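Local coordinates for UTP--glucose-1-phosphate uridylyltransferase (Acinetobacter baumannii, PDB 6IKX), which catalyses the transfer of the uridylyl group from UTP to alpha-D-glucose 1-phosphate, forming UDP-glucose and releasing diphosphate, at the interface of chains A and B. Numbering follows the deposited sequence. Chains: chain A/B, UTP--glucose-1-phosphate uridylyltransferase.

Contact 1: the interface of chains A and B. Residues chain A 32, 278, 281; chain B 261-262, 265.
Two carboxylates of chain A meet neighbouring residues of chain B in different ways: A:Glu281 takes B:Leu262 on one face, whereas A:Asp32 meets the ammonium group of B:Lys261 at an oxygen. Methyl CD1 of B:Leu262 sits over the A:Glu281 carboxylate, 3.7 Å from CD, nearly equidistant from its two oxygens. A flat group can pack on an aliphatic residue in this way while its oxygens remain at the rim. The second methyl, CD2, rests 3.9 Å from A:Glu281 CB. At A:Asp32, NZ of B:Lys261 donates to OD2 in a 3.0 Å salt bridge. It comes from the anti side, 29° out of the carboxylate plane. Lysine suits the place through its length: CG stands anti to the carbonyl carbon (chi1 -61°), and the chain runs extended from there, carrying its charge to the aspartate. The methylenes work too, with CD 4.0 Å from A:Asp32 CB. Between the two acids A:Leu278 inserts CD2, 4.0 Å from B:Lys261 CB and 4.1 Å from B:Leu262 CG. It passes B:Leu262 in the opposite direction, and B:Leu265 adds a peripheral apolar surface one turn further on. In the fold, the start of B helix 261-273 faces the start of A helix 279-287 in this two-fold pairing of identical subunits, possibly the biological dimer, with A:Leu278 just before that helix and A:Asp32 in the turn between strands 29-30 and 33-34.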
# COMPACT_ATOMS: atom_id res chain seq x y z
N ASP A 32 -2.07 -14.54 18.75
CA ASP A 32 -2.89 -13.32 18.62
C ASP A 32 -2.06 -12.11 18.19
O ASP A 32 -2.63 -10.99 18.29
CB ASP A 32 -3.55 -13.06 19.98
CG ASP A 32 -2.56 -12.66 21.08
OD1 ASP A 32 -1.35 -12.84 20.88
OD2 ASP A 32 -3.03 -12.16 22.12
N LEU A 278 -4.75 -16.37 27.55
CA LEU A 278 -5.53 -17.43 26.83
C LEU A 278 -5.05 -18.84 27.15
O LEU A 278 -5.72 -19.77 26.72
CB LEU A 278 -5.37 -17.23 25.33
CG LEU A 278 -5.82 -15.87 24.83
CD1 LEU A 278 -5.08 -15.54 23.55
CD2 LEU A 278 -7.33 -15.84 24.63
N GLU A 281 -7.52 -21.51 28.82
CA GLU A 281 -8.69 -21.76 27.95
C GLU A 281 -8.22 -22.50 26.69
O GLU A 281 -8.94 -23.38 26.23
CB GLU A 281 -9.41 -20.47 27.60
CG GLU A 281 -10.23 -19.93 28.75
CD GLU A 281 -10.58 -18.45 28.61
OE1 GLU A 281 -9.69 -17.65 28.24
OE2 GLU A 281 -11.75 -18.11 28.85
N LYS B 261 -10.49 -14.28 19.88
CA LYS B 261 -9.16 -14.92 20.02
C LYS B 261 -9.33 -16.43 20.21
O LYS B 261 -8.49 -17.17 19.67
CB LYS B 261 -8.42 -14.24 21.17
CG LYS B 261 -8.17 -12.76 20.96
CD LYS B 261 -7.01 -12.23 21.76
CE LYS B 261 -6.67 -10.80 21.43
NZ LYS B 261 -5.42 -10.39 22.11
N LEU B 262 -10.38 -16.86 20.91
CA LEU B 262 -10.63 -18.30 21.21
C LEU B 262 -11.35 -19.02 20.06
O LEU B 262 -11.01 -20.15 19.77
CB LEU B 262 -11.41 -18.41 22.52
CG LEU B 262 -10.54 -18.23 23.77
CD1 LEU B 262 -11.40 -18.19 25.02
CD2 LEU B 262 -9.48 -19.32 23.85
N LEU B 265 -8.54 -19.64 17.63
CA LEU B 265 -7.66 -20.78 17.99
C LEU B 265 -8.39 -22.12 17.80
O LEU B 265 -7.73 -23.13 17.49
CB LEU B 265 -7.16 -20.59 19.43
CG LEU B 265 -6.18 -19.43 19.61
CD1 LEU B 265 -6.04 -19.07 21.08
CD2 LEU B 265 -4.81 -19.78 19.00

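Contact 2: the interface of chains A and B. Residues chain A 27, 34, 61, 64-65; chain B 18, 22-23.
B:Ser22 (phi -123°, psi -9°) leads into the extended B:Ile23, and this stretch of loop lies against the helical backbone of A:Ser61, A:Asn64 and A:Tyr65 and beside A:Met27. A small residue suits the place, because B:Ser22 has to enter right up to the helix. Its CB is 3.3 Å from the carbonyl O of A:Ser61, while A:Ser61 in turn brings its own CB to 3.3 Å from the carbonyl O of B:Ser22. The serine hydroxyl OG comes 3.0 Å from A:Tyr65 N but lies well to the side of the N-H, which points along the helix towards A:Ser61 O. It is not positioned to accept from that N-H, and the short distance carries no bond.

The tyrosine ring is placed by its first torsion, with CG anti to the backbone N (chi1 -168°), which carries it from the helix end towards B:Pro18. The carbonyl O of B:Pro18 lies in the ring plane at its edge, 3.5 Å from CE1, where the ring's C-H groups offer a weakly positive rim. A:Pro34, from the same chain, covers one face as a second-shell residue: its CG stands 3.5 Å above the plane, offset towards the rim.

A:Met27 packs against both B:Ser22 and B:Ile23. Its flexible chain is bent at both chi2 and chi3, bringing methyl CE to 3.7 Å from B:Ser22 CB. Nearer the backbone, its CB packs 3.9 Å from CG2 of B:Ile23, whose side chain runs past it in the opposite direction. The other arm of the isoleucine, through CG1, lays methyl CD1 against the carbonyl O of A:Met27, a packing contact and not a hydrogen bond.

In the fold, B:Pro18, B:Ser22 and B:Ile23 belong to the GXGTR...PK signature, the conserved nucleotide-binding segment of sugar nucleotidyltransferases, between the UTP-binding residues B:Arg15 and B:Lys25. They dock on helix 60-65 and the 3-10 helix 25-27 of chain A.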
# COMPACT_ATOMS: atom_id res chain seq x y z
N MET A 27 4.38 -11.06 9.30
CA MET A 27 3.06 -10.57 9.78
C MET A 27 2.08 -11.73 10.00
O MET A 27 0.90 -11.50 10.33
CB MET A 27 2.47 -9.51 8.83
CG MET A 27 3.24 -8.20 8.91
SD MET A 27 3.43 -7.64 10.64
CE MET A 27 1.78 -6.98 10.82
N PRO A 34 1.46 -10.74 15.24
CA PRO A 34 2.38 -11.20 14.19
C PRO A 34 3.72 -11.72 14.77
O PRO A 34 4.16 -11.28 15.84
CB PRO A 34 2.51 -9.92 13.35
CG PRO A 34 2.42 -8.83 14.39
CD PRO A 34 1.23 -9.30 15.20
N SER A 61 3.38 -3.26 5.98
CA SER A 61 2.58 -3.63 7.17
C SER A 61 3.50 -3.93 8.36
O SER A 61 3.04 -3.84 9.51
CB SER A 61 1.66 -4.77 6.85
OG SER A 61 2.39 -5.95 6.59
N ASN A 64 4.24 -0.52 9.71
CA ASN A 64 2.96 0.06 10.17
C ASN A 64 2.63 -0.53 11.56
O ASN A 64 2.11 0.22 12.40
CB ASN A 64 1.88 -0.10 9.11
CG ASN A 64 2.11 0.82 7.92
OD1 ASN A 64 2.78 1.84 8.05
ND2 ASN A 64 1.53 0.49 6.78
N TYR A 65 3.04 -1.76 11.81
CA TYR A 65 2.83 -2.45 13.10
C TYR A 65 3.51 -1.65 14.23
O TYR A 65 2.98 -1.69 15.37
CB TYR A 65 3.24 -3.92 13.00
CG TYR A 65 2.77 -4.73 14.19
CD1 TYR A 65 1.45 -5.10 14.32
CD2 TYR A 65 3.64 -5.00 15.25
CE1 TYR A 65 0.99 -5.76 15.45
CE2 TYR A 65 3.21 -5.67 16.39
CZ TYR A 65 1.88 -6.04 16.48
OH TYR A 65 1.45 -6.71 17.56
N PRO B 18 -4.57 -7.03 18.19
CA PRO B 18 -3.13 -6.95 17.95
C PRO B 18 -2.83 -7.55 16.58
O PRO B 18 -2.27 -6.91 15.74
CB PRO B 18 -2.51 -7.72 19.10
CG PRO B 18 -3.64 -8.20 19.92
CD PRO B 18 -4.93 -7.98 19.24
N SER B 22 -2.23 -4.15 11.54
CA SER B 22 -1.47 -3.66 10.35
C SER B 22 -1.81 -4.49 9.11
O SER B 22 -1.36 -4.09 7.98
CB SER B 22 -0.01 -3.74 10.64
OG SER B 22 0.26 -2.96 11.78
N ILE B 23 -2.53 -5.58 9.31
CA ILE B 23 -3.14 -6.42 8.23
C ILE B 23 -4.64 -6.50 8.46
O ILE B 23 -5.13 -6.39 9.59
CB ILE B 23 -2.48 -7.83 8.22
CG1 ILE B 23 -2.86 -8.64 9.46
CG2 ILE B 23 -0.97 -7.74 8.05
CD1 ILE B 23 -2.31 -10.02 9.45

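The C-alpha centres of contact 1 and contact 2 lie about 18 Å apart on one two-fold symmetric interface. They share no residue, but strands 29-30 and 33-34 of chain A join them: their turn serves contact 1, and the second strand backs contact 2. Contact 1 ties together C-terminal helices, whereas contact 2 sets one subunit's nucleotide-binding segment against helix 60-65 and the 3-10 helix 25-27 of its partner, the latter including the UTP-binding A:Lys25. Pairing might therefore help to order the active-site loop, although the structure alone does not show this. The deposited assembly holds four copies, consistent with this pair being one building block.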